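Local coordinates for Bse634I restriction endonuclease (Geobacillus stearothermophilus, PDB 1KNV), which is a type II restriction endonuclease that cleaves DNA at a specific sequence, probably with the help of bound metal ions, at residues 79-84 and 174-179; 102-107 and 146-151; 109-114 and 140-145; 150-155 and 188-193. All coordinates share one frame; numbering follows the deposited sequence.

Interaction 1 (79-84 and 174-179); sequences FEVMIA and VALTLF
Leu-176 of segment 174-179 lays the two methyls of its fork against Val-81 and Ala-84 of helix 68-93. This is helix-to-helix packing inside a nuclease domain of the PDDEXK clan. It is small, with 164 Å² buried in all, and no polar bond links the two segments.

One part of the contact is a meeting of two alanines. The CA atoms of Ala-84 and Ala-175 are 5.9 Å apart, the closest CA pair of the two segments. Each methyl points toward the other segment, and the CB atoms of Ala-84 and Ala-175 touch at 4.1 Å. The same Ala-84 CB also lies 4.0 Å from Ala-175 O, so it rests on backbone as well as on side chain. Such small side chains let the two backbones come close here.

The other part is made by the branches of Leu-176. Its two methyls touch different residues. CD2 of Leu-176 reaches Ala-84 CB at 4.1 Å. The side chains of Val-81 and Leu-176 cross at about a right angle.

Neighbours add to the packing. Phe-27 of helix 26-33 touches both Val-81 and Leu-176, and Lys-103 of strand 99-103 touches Ala-84 and Glu-80. The Glu-80 side chain is about 6 Å from that of Leu-197, a position that binds calcium in another structure of this protein; no calcium is bound to this chain. On the Val-81 side, methyl meets methyl: CG2 of Val-81 and CD1 of Leu-176 are 4.0 Å apart.

Interaction 2 (102-107 and 146-151); sequences IKMPNV and DLLIIR
An antiparallel strand pair, Ile-102 with Leu-148 and Lys-103 with Leu-147, leads to the metal site of this PDDEXK-clan nuclease, which is empty in this chain. Asp-146, one of the residues of that site, stands just before strand 147-151. Ile-102 and Leu-148 form the hydrogen-bonded pair: Ile-102 N gives to Leu-148 O at 2.9 Å, and Leu-148 N returns a bond to Ile-102 O. Beyond it, Met-104 N gives to Asp-146 O at 3.0 Å from above the carbonyl plane. Asp-146 and Leu-147 both face Val-195 on the next strand, a classic beta bulge.

Apolar groups pack beside the pair. CG of Met-104 lies 3.8 Å from CG of Leu-148, and CD1 of Ile-102 meets CD1 of Ile-150 at 3.7 Å.

Lys-103 and Asp-146 lie side by side, pointing the same way. The bend at chi2 (-62°) places CD of Lys-103, which is 3.6 Å from Asp-146 O. Lys-103 NZ gives to Met-104 O at 3.1 Å. It is 4.2 Å from Asp-146 OD1, beyond a salt bridge. The other oxygen, OD2, accepts from Leu-197 N. A water lies 2.6 Å from Asp-146 OD1 and can bond to it.

Interaction 3 (109-114 and 140-145); sequences TFDFRK and LITSNP
Asn-144 ND2 is gripped by two backbone carbonyls. It gives to Phe-110 O at 2.6 Å, with the acceptor in the amide plane, and to Pro-105 O. The other end of the amide is held too. Asn-144 OD1 accepts from Phe-112 N at 3.0 Å in a nearly straight bond (178°). These bonds on both ends fix the rotation of the amide and tie together two loops that flank helix 118-131.

The Phe-112 ring sits next to this amide. OD1 of Asn-144 approaches the ring edge in its plane, 3.3 Å from CD2 of Phe-112, and the ring and amide planes are 78° apart. Arg-113 CG lies over one ring face. Pro-145 CD lies over the opposite face, 4.0 Å from CD2 of Phe-112.

Arg-113 makes the second polar link. Its chain bends at chi3 (56°), which places NE. Beyond it, NH1 of Arg-113 gives to Thr-142 OG1 at 2.9 Å, the oxygen lying in the guanidinium plane. NH1 also gives to a water that donates to Leu-140 O, while NH2 forms a salt bridge with Glu-128 of helix 118-131. Asp-111 OD1 accepts from Arg-113 N at 2.8 Å, an Asx turn. A second water gives to this OD1 and bonds to Thr-142 OG1.

Side-chain amide, guanidinium and waters thus do the joining in place of strand pairing. Glu-128 probably balances the charge of Arg-113 and, with the Thr-142 bond, fixes the direction of the guanidinium. The loop so held runs directly into Asp-146 of the metal site.

Interaction 4 (150-155 and 188-193); sequences IRQKDL and WDSLVA
Arg-151 and Ser-190 meet through their flat peptide groups. Arg-151 N gives to Ser-190 O at 2.7 Å, in the plane of the carbonyl and almost straight (169°). The same oxygen takes a CA-H contact from Ile-150 CA at 3.5 Å. The indole of Trp-188 is the other flat group. Asp-189 CB lies over the centre of one of its faces, Tyr-227 stacks with the ring, and Phe-220 meets it at about 45°. The tryptophan side chain starts away from segment 150-155 and packs on helix 203-227.

Side chains complete the contact. Ile-150 and Leu-191 form a non-hydrogen-bonded antiparallel pair. Their side chains lie side by side, pointing the same way, and CG1 of Ile-150 is 4.0 Å from CD2 of Leu-191. Next to them, CB of Arg-151 touches CG1 of Val-192 at 4.2 Å. The rest of the arginine runs out extended, with CG anti to the backbone N (chi1 -172°), and its guanidinium leads away from Val-192.

Ser-190 points its side chain toward the other segment. Its OG lies 3.7 Å from CB of Gln-152, where the chain leaves the strand. Gln-152 O then accepts from Leu-155 N as the chain turns into a short 3-10 segment.

The pairing is uneven on the other side of Ile-150. Val-192 and Ala-193 both face Ile-149, which is bonded through its backbone to both. The arrangement is a classic beta bulge between strands 147-151 and 191-198, neighbours in the mixed sheet at the core of this PDDEXK-clan nuclease.

Interactions 2 and 4 lie in one mixed sheet, on the two sides of strand 147-151, with centres about 12 Å apart. They share Ile-150 and Arg-151. Interaction 1 packs two helices beside the sheet. The centres of interactions 1 and 2 are about 9 Å apart, and Phe-179 packs on Met-104 and Pro-105 between them. The centres of interactions 2 and 3 are about 10 Å apart, with Met-104 against Pro-145. Along the chain, interaction 3 is nested inside interaction 2, which is nested inside interaction 1. Interaction 4 crosses interaction 1. The sheet sets Asp-146, just before strand 147-151, beside Leu-197 of strand 191-198, the two calcium-binding positions.

Interaction 1 (79-84 and 174-179)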
loop_
_atom_site.group_PDB
_atom_site.type_symbol
_atom_site.label_atom_id
_atom_site.label_comp_id
_atom_site.label_asym_id
_atom_site.label_seq_id
_atom_site.Cartn_x
_atom_site.Cartn_y
_atom_site.Cartn_z
ATOM N N PHE B 79 -14.291 15.716 37.012
ATOM C CA PHE B 79 -14.899 15.178 35.806
ATOM C C PHE B 79 -14.282 13.833 35.446
ATOM O O PHE B 79 -14.980 12.911 35.033
ATOM C CB PHE B 79 -14.710 16.143 34.648
ATOM C CG PHE B 79 -15.326 15.670 33.380
ATOM C CD1 PHE B 79 -16.707 15.568 33.267
ATOM C CD2 PHE B 79 -14.531 15.316 32.295
ATOM C CE1 PHE B 79 -17.295 15.122 32.090
ATOM C CE2 PHE B 79 -15.102 14.868 31.112
ATOM C CZ PHE B 79 -16.492 14.771 31.009
ATOM N N GLU B 80 -12.964 13.740 35.598
ATOM C CA GLU B 80 -12.221 12.520 35.311
ATOM C C GLU B 80 -12.709 11.397 36.211
ATOM O O GLU B 80 -12.869 10.254 35.765
ATOM C CB GLU B 80 -10.720 12.750 35.539
ATOM C CG GLU B 80 -9.990 13.423 34.372
ATOM C CD GLU B 80 -8.680 14.094 34.785
ATOM O OE1 GLU B 80 -7.959 13.526 35.627
ATOM O OE2 GLU B 80 -8.362 15.185 34.259
ATOM N N VAL B 81 -12.942 11.719 37.481
ATOM C CA VAL B 81 -13.425 10.721 38.430
ATOM C C VAL B 81 -14.843 10.300 38.051
ATOM O O VAL B 81 -15.181 9.117 38.100
ATOM C CB VAL B 81 -13.424 11.256 39.882
ATOM C CG1 VAL B 81 -14.059 10.235 40.816
ATOM C CG2 VAL B 81 -12.002 11.545 40.323
ATOM N N MET B 82 -15.665 11.271 37.655
ATOM C CA MET B 82 -17.049 10.992 37.263
ATOM C C MET B 82 -17.126 10.048 36.068
ATOM O O MET B 82 -17.902 9.085 36.069
ATOM C CB MET B 82 -17.773 12.300 36.949
ATOM C CG MET B 82 -18.055 13.114 38.195
ATOM S SD MET B 82 -18.784 14.712 37.870
ATOM C CE MET B 82 -18.896 15.343 39.564
ATOM N N ILE B 83 -16.327 10.343 35.048
ATOM C CA ILE B 83 -16.262 9.515 33.854
ATOM C C ILE B 83 -15.839 8.094 34.257
ATOM O O ILE B 83 -16.504 7.116 33.913
ATOM C CB ILE B 83 -15.239 10.100 32.848
ATOM C CG1 ILE B 83 -15.826 11.345 32.195
ATOM C CG2 ILE B 83 -14.894 9.084 31.774
ATOM C CD1 ILE B 83 -17.117 11.077 31.446
ATOM N N ALA B 84 -14.735 7.995 34.995
ATOM C CA ALA B 84 -14.217 6.709 35.435
ATOM C C ALA B 84 -15.235 5.885 36.219
ATOM O O ALA B 84 -15.402 4.697 35.958
ATOM C CB ALA B 84 -12.961 6.915 36.271
ATOM N N VAL B 174 -8.934 2.967 42.776
ATOM C CA VAL B 174 -9.003 1.787 41.926
ATOM C C VAL B 174 -9.485 2.140 40.518
ATOM O O VAL B 174 -8.999 1.590 39.525
ATOM C CB VAL B 174 -9.940 0.729 42.539
ATOM C CG1 VAL B 174 -10.278 -0.339 41.519
ATOM C CG2 VAL B 174 -9.266 0.089 43.727
ATOM N N ALA B 175 -10.440 3.061 40.432
ATOM C CA ALA B 175 -10.985 3.472 39.144
ATOM C C ALA B 175 -9.980 4.287 38.329
ATOM O O ALA B 175 -10.009 4.271 37.100
ATOM C CB ALA B 175 -12.264 4.281 39.356
ATOM N N LEU B 176 -9.081 4.983 39.016
ATOM C CA LEU B 176 -8.099 5.822 38.342
ATOM C C LEU B 176 -6.745 5.168 38.068
ATOM O O LEU B 176 -5.879 5.787 37.446
ATOM C CB LEU B 176 -7.884 7.114 39.144
ATOM C CG LEU B 176 -9.087 8.059 39.291
ATOM C CD1 LEU B 176 -8.706 9.248 40.163
ATOM C CD2 LEU B 176 -9.548 8.534 37.908
ATOM N N THR B 177 -6.557 3.931 38.523
ATOM C CA THR B 177 -5.290 3.225 38.310
ATOM C C THR B 177 -5.545 1.863 37.705
ATOM O O THR B 177 -4.716 0.969 37.811
ATOM C CB THR B 177 -4.518 3.009 39.630
ATOM O OG1 THR B 177 -5.312 2.218 40.528
ATOM C CG2 THR B 177 -4.181 4.344 40.282
ATOM N N LEU B 178 -6.697 1.709 37.068
ATOM C CA LEU B 178 -7.075 0.446 36.454
ATOM C C LEU B 178 -6.088 0.036 35.356
ATOM O O LEU B 178 -5.786 -1.137 35.181
ATOM C CB LEU B 178 -8.493 0.581 35.893
ATOM C CG LEU B 178 -9.308 -0.642 35.486
ATOM C CD1 LEU B 178 -9.385 -1.658 36.620
ATOM C CD2 LEU B 178 -10.691 -0.160 35.107
ATOM N N PHE B 179 -5.573 1.012 34.621
ATOM C CA PHE B 179 -4.627 0.730 33.550
ATOM C C PHE B 179 -3.406 -0.043 34.040
ATOM O O PHE B 179 -2.757 -0.755 33.267
ATOM C CB PHE B 179 -4.195 2.041 32.896
ATOM C CG PHE B 179 -3.630 3.050 33.862
ATOM C CD1 PHE B 179 -2.322 2.943 34.323
ATOM C CD2 PHE B 179 -4.411 4.099 34.318
ATOM C CE1 PHE B 179 -1.804 3.862 35.216
ATOM C CE2 PHE B 179 -3.894 5.021 35.214
ATOM C CZ PHE B 179 -2.586 4.899 35.663
#

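Interaction 2 (102-107 and 146-151)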
loop_
_atom_site.group_PDB
_atom_site.type_symbol
_atom_site.label_atom_id
_atom_site.label_comp_id
_atom_site.label_asym_id
_atom_site.label_seq_id
_atom_site.Cartn_x
_atom_site.Cartn_y
_atom_site.Cartn_z
ATOM N N ILE B 102 -11.474 1.828 30.600
ATOM C CA ILE B 102 -10.494 2.453 31.481
ATOM C C ILE B 102 -10.228 3.938 31.316
ATOM O O ILE B 102 -10.024 4.433 30.209
ATOM C CB ILE B 102 -9.145 1.741 31.341
ATOM C CG1 ILE B 102 -9.336 0.244 31.572
ATOM C CG2 ILE B 102 -8.139 2.342 32.302
ATOM C CD1 ILE B 102 -8.115 -0.576 31.224
ATOM N N LYS B 103 -10.193 4.642 32.443
ATOM C CA LYS B 103 -9.924 6.069 32.443
ATOM C C LYS B 103 -8.410 6.244 32.415
ATOM O O LYS B 103 -7.725 5.867 33.356
ATOM C CB LYS B 103 -10.504 6.711 33.700
ATOM C CG LYS B 103 -11.020 8.113 33.464
ATOM C CD LYS B 103 -9.903 9.006 33.044
ATOM C CE LYS B 103 -10.396 10.250 32.353
ATOM N NZ LYS B 103 -9.201 10.998 31.889
ATOM N N MET B 104 -7.890 6.820 31.338
ATOM C CA MET B 104 -6.456 7.004 31.202
ATOM C C MET B 104 -5.944 8.382 31.588
ATOM O O MET B 104 -6.599 9.391 31.331
ATOM C CB MET B 104 -6.029 6.714 29.762
ATOM C CG MET B 104 -6.301 5.303 29.291
ATOM S SD MET B 104 -5.408 4.088 30.258
ATOM C CE MET B 104 -3.750 4.559 29.918
ATOM N N PRO B 105 -4.752 8.437 32.207
ATOM C CA PRO B 105 -4.107 9.681 32.636
ATOM C C PRO B 105 -3.410 10.241 31.397
ATOM O O PRO B 105 -3.605 9.718 30.298
ATOM C CB PRO B 105 -3.113 9.200 33.677
ATOM C CG PRO B 105 -2.647 7.915 33.074
ATOM C CD PRO B 105 -3.936 7.271 32.596
ATOM N N ASN B 106 -2.599 11.283 31.548
ATOM C CA ASN B 106 -1.916 11.833 30.382
ATOM C C ASN B 106 -0.735 10.928 30.003
ATOM O O ASN B 106 -0.214 10.194 30.837
ATOM C CB ASN B 106 -1.423 13.249 30.661
ATOM C CG ASN B 106 -0.016 13.271 31.189
ATOM O OD1 ASN B 106 0.260 12.733 32.262
ATOM N ND2 ASN B 106 0.896 13.885 30.432
ATOM N N VAL B 107 -0.314 10.995 28.744
ATOM C CA VAL B 107 0.771 10.157 28.237
ATOM C C VAL B 107 2.065 10.183 29.057
ATOM O O VAL B 107 2.786 9.183 29.121
ATOM C CB VAL B 107 1.087 10.519 26.765
ATOM C CG1 VAL B 107 1.739 11.893 26.693
ATOM C CG2 VAL B 107 1.957 9.442 26.134
ATOM N N ASP B 146 -8.422 9.802 26.444
ATOM C CA ASP B 146 -8.845 9.907 27.834
ATOM C C ASP B 146 -9.585 8.662 28.294
ATOM O O ASP B 146 -9.633 8.355 29.491
ATOM C CB ASP B 146 -9.736 11.134 28.017
ATOM C CG ASP B 146 -9.015 12.427 27.670
ATOM O OD1 ASP B 146 -7.916 12.675 28.226
ATOM O OD2 ASP B 146 -9.539 13.190 26.839
ATOM N N LEU B 147 -10.140 7.929 27.348
ATOM C CA LEU B 147 -10.894 6.738 27.689
ATOM C C LEU B 147 -10.602 5.621 26.690
ATOM O O LEU B 147 -10.579 5.841 25.475
ATOM C CB LEU B 147 -12.373 7.096 27.643
ATOM C CG LEU B 147 -13.484 6.172 28.087
ATOM C CD1 LEU B 147 -13.210 5.878 29.529
ATOM C CD2 LEU B 147 -14.851 6.827 27.878
ATOM N N LEU B 148 -10.339 4.425 27.210
ATOM C CA LEU B 148 -10.067 3.250 26.383
ATOM C C LEU B 148 -11.104 2.135 26.577
ATOM O O LEU B 148 -11.452 1.797 27.714
ATOM C CB LEU B 148 -8.726 2.623 26.735
ATOM C CG LEU B 148 -7.412 3.242 26.357
ATOM C CD1 LEU B 148 -6.300 2.246 26.691
ATOM C CD2 LEU B 148 -7.475 3.559 24.893
ATOM N N ILE B 149 -11.602 1.581 25.483
ATOM C CA ILE B 149 -12.539 0.473 25.559
ATOM C C ILE B 149 -11.748 -0.725 25.065
ATOM O O ILE B 149 -11.268 -0.738 23.931
ATOM C CB ILE B 149 -13.789 0.722 24.694
ATOM C CG1 ILE B 149 -14.650 1.863 25.294
ATOM C CG2 ILE B 149 -14.631 -0.552 24.653
ATOM C CD1 ILE B 149 -13.968 3.207 25.358
ATOM N N ILE B 150 -11.526 -1.659 25.972
ATOM C CA ILE B 150 -10.742 -2.856 25.702
ATOM C C ILE B 150 -11.608 -4.104 25.800
ATOM O O ILE B 150 -12.527 -4.161 26.612
ATOM C CB ILE B 150 -9.597 -2.989 26.735
ATOM C CG1 ILE B 150 -8.611 -1.835 26.565
ATOM C CG2 ILE B 150 -8.904 -4.322 26.606
ATOM C CD1 ILE B 150 -7.688 -1.674 27.712
ATOM N N ARG B 151 -11.355 -5.076 24.945
ATOM C CA ARG B 151 -12.122 -6.305 24.984
ATOM C C ARG B 151 -11.173 -7.501 24.995
ATOM O O ARG B 151 -10.569 -7.844 23.979
ATOM C CB ARG B 151 -13.063 -6.412 23.782
ATOM C CG ARG B 151 -14.010 -7.596 23.890
ATOM C CD ARG B 151 -14.762 -7.819 22.612
ATOM N NE ARG B 151 -15.698 -8.921 22.773
ATOM C CZ ARG B 151 -16.605 -9.238 21.865
ATOM N NH1 ARG B 151 -16.693 -8.534 20.728
ATOM N NH2 ARG B 151 -17.440 -10.243 22.097
HETATM O O HOH W 1 -5.620 11.865 29.268
#

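Interaction 3 (109-114 and 140-145)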
loop_
_atom_site.group_PDB
_atom_site.type_symbol
_atom_site.label_atom_id
_atom_site.label_comp_id
_atom_site.label_asym_id
_atom_site.label_seq_id
_atom_site.Cartn_x
_atom_site.Cartn_y
_atom_site.Cartn_z
ATOM N N THR B 109 2.272 10.548 32.329
ATOM C CA THR B 109 2.039 9.809 33.563
ATOM C C THR B 109 2.143 8.310 33.277
ATOM O O THR B 109 2.835 7.569 33.976
ATOM C CB THR B 109 0.637 10.096 34.112
ATOM O OG1 THR B 109 0.538 11.485 34.440
ATOM C CG2 THR B 109 0.351 9.250 35.348
ATOM N N PHE B 110 1.444 7.872 32.238
ATOM C CA PHE B 110 1.444 6.472 31.858
ATOM C C PHE B 110 1.042 6.369 30.400
ATOM O O PHE B 110 -0.136 6.500 30.078
ATOM C CB PHE B 110 0.440 5.694 32.710
ATOM C CG PHE B 110 0.468 4.201 32.481
ATOM C CD1 PHE B 110 1.223 3.371 33.301
ATOM C CD2 PHE B 110 -0.262 3.628 31.447
ATOM C CE1 PHE B 110 1.247 1.999 33.097
ATOM C CE2 PHE B 110 -0.245 2.256 31.236
ATOM C CZ PHE B 110 0.511 1.440 32.062
ATOM N N ASP B 111 2.020 6.146 29.522
ATOM C CA ASP B 111 1.766 6.000 28.091
ATOM C C ASP B 111 0.891 4.763 27.916
ATOM O O ASP B 111 1.309 3.657 28.262
ATOM C CB ASP B 111 3.083 5.800 27.353
ATOM C CG ASP B 111 2.893 5.625 25.868
ATOM O OD1 ASP B 111 1.772 5.280 25.445
ATOM O OD2 ASP B 111 3.876 5.823 25.120
ATOM N N PHE B 112 -0.310 4.945 27.369
ATOM C CA PHE B 112 -1.258 3.836 27.186
ATOM C C PHE B 112 -0.654 2.661 26.431
ATOM O O PHE B 112 -1.066 1.515 26.627
ATOM C CB PHE B 112 -2.527 4.320 26.462
ATOM C CG PHE B 112 -2.437 4.269 24.950
ATOM C CD1 PHE B 112 -2.914 3.168 24.248
ATOM C CD2 PHE B 112 -1.855 5.310 24.238
ATOM C CE1 PHE B 112 -2.810 3.106 22.853
ATOM C CE2 PHE B 112 -1.745 5.257 22.853
ATOM C CZ PHE B 112 -2.225 4.150 22.156
ATOM N N ARG B 113 0.314 2.949 25.564
ATOM C CA ARG B 113 0.979 1.914 24.779
ATOM C C ARG B 113 1.594 0.827 25.655
ATOM O O ARG B 113 1.822 -0.290 25.204
ATOM C CB ARG B 113 2.044 2.550 23.885
ATOM C CG ARG B 113 1.422 3.337 22.746
ATOM C CD ARG B 113 2.407 4.256 22.081
ATOM N NE ARG B 113 3.583 3.550 21.590
ATOM C CZ ARG B 113 4.541 4.134 20.881
ATOM N NH1 ARG B 113 4.445 5.426 20.588
ATOM N NH2 ARG B 113 5.589 3.438 20.469
ATOM N N LYS B 114 1.837 1.155 26.919
ATOM C CA LYS B 114 2.410 0.203 27.853
ATOM C C LYS B 114 1.428 -0.897 28.233
ATOM O O LYS B 114 1.800 -1.842 28.924
ATOM C CB LYS B 114 2.907 0.944 29.095
ATOM C CG LYS B 114 4.110 1.830 28.799
ATOM C CD LYS B 114 4.310 2.913 29.838
ATOM C CE LYS B 114 4.688 2.333 31.170
ATOM N NZ LYS B 114 4.833 3.405 32.196
ATOM N N LEU B 140 7.969 9.228 15.972
ATOM C CA LEU B 140 6.622 8.719 16.212
ATOM C C LEU B 140 6.236 9.267 17.565
ATOM O O LEU B 140 6.812 8.879 18.576
ATOM C CB LEU B 140 6.589 7.180 16.261
ATOM C CG LEU B 140 5.197 6.608 16.586
ATOM C CD1 LEU B 140 4.222 6.999 15.481
ATOM C CD2 LEU B 140 5.245 5.105 16.744
ATOM N N ILE B 141 5.275 10.182 17.579
ATOM C CA ILE B 141 4.822 10.806 18.813
ATOM C C ILE B 141 3.355 10.502 19.007
ATOM O O ILE B 141 2.521 10.958 18.235
ATOM C CB ILE B 141 5.000 12.340 18.756
ATOM C CG1 ILE B 141 6.471 12.686 18.551
ATOM C CG2 ILE B 141 4.482 12.986 20.043
ATOM C CD1 ILE B 141 6.730 14.156 18.399
ATOM N N THR B 142 3.040 9.727 20.036
ATOM C CA THR B 142 1.655 9.370 20.304
ATOM C C THR B 142 1.183 10.013 21.604
ATOM O O THR B 142 1.987 10.513 22.387
ATOM C CB THR B 142 1.495 7.829 20.389
ATOM O OG1 THR B 142 2.361 7.317 21.407
ATOM C CG2 THR B 142 1.861 7.173 19.048
ATOM N N SER B 143 -0.126 10.012 21.822
ATOM C CA SER B 143 -0.703 10.582 23.036
ATOM C C SER B 143 -1.711 9.590 23.608
ATOM O O SER B 143 -1.934 8.525 23.032
ATOM C CB SER B 143 -1.398 11.913 22.728
ATOM O OG SER B 143 -2.406 11.735 21.749
ATOM N N ASN B 144 -2.316 9.945 24.736
ATOM C CA ASN B 144 -3.289 9.087 25.400
ATOM C C ASN B 144 -4.730 9.505 25.243
ATOM O O ASN B 144 -5.085 10.650 25.531
ATOM C CB ASN B 144 -3.036 9.052 26.903
ATOM C CG ASN B 144 -1.933 8.128 27.286
ATOM O OD1 ASN B 144 -1.157 7.689 26.449
ATOM N ND2 ASN B 144 -1.840 7.835 28.573
ATOM N N PRO B 145 -5.584 8.590 24.767
ATOM C CA PRO B 145 -6.994 8.953 24.639
ATOM C C PRO B 145 -7.424 8.995 26.110
ATOM O O PRO B 145 -6.826 8.305 26.944
ATOM C CB PRO B 145 -7.587 7.766 23.890
ATOM C CG PRO B 145 -6.739 6.645 24.315
ATOM C CD PRO B 145 -5.345 7.233 24.259
HETATM O O HOH W 2 1.007 6.965 23.476
HETATM O O HOH W 3 6.621 6.989 20.286
#

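Interaction 4 (150-155 and 188-193)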
loop_
_atom_site.group_PDB
_atom_site.type_symbol
_atom_site.label_atom_id
_atom_site.label_comp_id
_atom_site.label_asym_id
_atom_site.label_seq_id
_atom_site.Cartn_x
_atom_site.Cartn_y
_atom_site.Cartn_z
ATOM N N ILE B 150 -11.526 -1.659 25.972
ATOM C CA ILE B 150 -10.742 -2.856 25.702
ATOM C C ILE B 150 -11.608 -4.104 25.800
ATOM O O ILE B 150 -12.527 -4.161 26.612
ATOM C CB ILE B 150 -9.597 -2.989 26.735
ATOM C CG1 ILE B 150 -8.611 -1.835 26.565
ATOM C CG2 ILE B 150 -8.904 -4.322 26.606
ATOM C CD1 ILE B 150 -7.688 -1.674 27.712
ATOM N N ARG B 151 -11.355 -5.076 24.945
ATOM C CA ARG B 151 -12.122 -6.305 24.984
ATOM C C ARG B 151 -11.173 -7.501 24.995
ATOM O O ARG B 151 -10.569 -7.844 23.979
ATOM C CB ARG B 151 -13.063 -6.412 23.782
ATOM C CG ARG B 151 -14.010 -7.596 23.890
ATOM C CD ARG B 151 -14.762 -7.819 22.612
ATOM N NE ARG B 151 -15.698 -8.921 22.773
ATOM C CZ ARG B 151 -16.605 -9.238 21.865
ATOM N NH1 ARG B 151 -16.693 -8.534 20.728
ATOM N NH2 ARG B 151 -17.440 -10.243 22.097
ATOM N N GLN B 152 -11.027 -8.118 26.162
ATOM C CA GLN B 152 -10.153 -9.274 26.331
ATOM C C GLN B 152 -10.587 -9.956 27.628
ATOM O O GLN B 152 -10.212 -9.540 28.721
ATOM C CB GLN B 152 -8.686 -8.821 26.409
ATOM C CG GLN B 152 -7.672 -9.958 26.296
ATOM C CD GLN B 152 -6.244 -9.458 26.194
ATOM O OE1 GLN B 152 -5.382 -9.828 26.990
ATOM N NE2 GLN B 152 -5.989 -8.612 25.212
ATOM N N LYS B 153 -11.389 -11.002 27.496
ATOM C CA LYS B 153 -11.913 -11.708 28.653
ATOM C C LYS B 153 -10.923 -12.025 29.764
ATOM O O LYS B 153 -11.226 -11.828 30.936
ATOM C CB LYS B 153 -12.600 -13.004 28.218
ATOM C CG LYS B 153 -13.331 -13.689 29.364
ATOM C CD LYS B 153 -14.133 -14.892 28.906
ATOM C CE LYS B 153 -14.808 -15.556 30.100
ATOM N NZ LYS B 153 -15.587 -16.776 29.729
ATOM N N ASP B 154 -9.739 -12.505 29.405
ATOM C CA ASP B 154 -8.755 -12.874 30.406
ATOM C C ASP B 154 -8.223 -11.726 31.261
ATOM O O ASP B 154 -7.436 -11.953 32.176
ATOM C CB ASP B 154 -7.589 -13.621 29.745
ATOM C CG ASP B 154 -6.654 -12.703 28.988
ATOM O OD1 ASP B 154 -6.905 -11.482 28.942
ATOM O OD2 ASP B 154 -5.655 -13.201 28.434
ATOM N N LEU B 155 -8.644 -10.497 30.979
ATOM C CA LEU B 155 -8.187 -9.343 31.758
ATOM C C LEU B 155 -9.144 -9.016 32.903
ATOM O O LEU B 155 -8.830 -8.198 33.773
ATOM C CB LEU B 155 -8.075 -8.101 30.865
ATOM C CG LEU B 155 -7.031 -8.100 29.758
ATOM C CD1 LEU B 155 -7.094 -6.777 29.017
ATOM C CD2 LEU B 155 -5.662 -8.297 30.351
ATOM N N TRP B 188 -2.743 -6.418 20.904
ATOM C CA TRP B 188 -2.968 -5.209 20.130
ATOM C C TRP B 188 -4.384 -5.054 19.590
ATOM O O TRP B 188 -4.924 -3.950 19.602
ATOM C CB TRP B 188 -1.974 -5.136 18.972
ATOM C CG TRP B 188 -2.327 -6.015 17.841
ATOM C CD1 TRP B 188 -2.110 -7.357 17.741
ATOM C CD2 TRP B 188 -2.996 -5.623 16.635
ATOM N NE1 TRP B 188 -2.605 -7.827 16.540
ATOM C CE2 TRP B 188 -3.156 -6.778 15.847
ATOM C CE3 TRP B 188 -3.484 -4.402 16.150
ATOM C CZ2 TRP B 188 -3.771 -6.748 14.600
ATOM C CZ3 TRP B 188 -4.092 -4.375 14.914
ATOM C CH2 TRP B 188 -4.232 -5.536 14.155
ATOM N N ASP B 189 -4.984 -6.145 19.110
ATOM C CA ASP B 189 -6.333 -6.055 18.556
ATOM C C ASP B 189 -7.430 -6.161 19.613
ATOM O O ASP B 189 -8.603 -6.362 19.291
ATOM C CB ASP B 189 -6.543 -7.106 17.469
ATOM C CG ASP B 189 -6.347 -8.517 17.970
ATOM O OD1 ASP B 189 -6.823 -9.431 17.272
ATOM O OD2 ASP B 189 -5.726 -8.721 19.035
ATOM N N SER B 190 -7.047 -5.991 20.872
ATOM C CA SER B 190 -8.013 -6.066 21.959
ATOM C C SER B 190 -8.641 -4.700 22.262
ATOM O O SER B 190 -9.640 -4.625 22.941
ATOM C CB SER B 190 -7.367 -6.631 23.231
ATOM O OG SER B 190 -7.196 -8.037 23.120
ATOM N N LEU B 191 -8.053 -3.622 21.751
ATOM C CA LEU B 191 -8.598 -2.274 21.961
ATOM C C LEU B 191 -9.700 -2.148 20.944
ATOM O O LEU B 191 -9.532 -2.534 19.829
ATOM C CB LEU B 191 -7.669 -1.211 21.549
ATOM C CG LEU B 191 -6.312 -1.552 22.018
ATOM C CD1 LEU B 191 -5.501 -0.608 21.387
ATOM C CD2 LEU B 191 -6.183 -1.394 23.447
ATOM N N VAL B 192 -10.809 -1.593 21.324
ATOM C CA VAL B 192 -11.824 -1.452 20.348
ATOM C C VAL B 192 -12.000 -0.010 20.067
ATOM O O VAL B 192 -12.201 0.341 18.924
ATOM C CB VAL B 192 -13.081 -2.231 20.749
ATOM C CG1 VAL B 192 -12.728 -3.731 20.575
ATOM C CG2 VAL B 192 -13.490 -1.975 22.142
ATOM N N ALA B 193 -11.695 0.819 21.061
ATOM C CA ALA B 193 -11.836 2.235 20.848
ATOM C C ALA B 193 -11.160 3.113 21.893
ATOM O O ALA B 193 -10.825 2.674 23.000
ATOM C CB ALA B 193 -13.306 2.573 20.753
#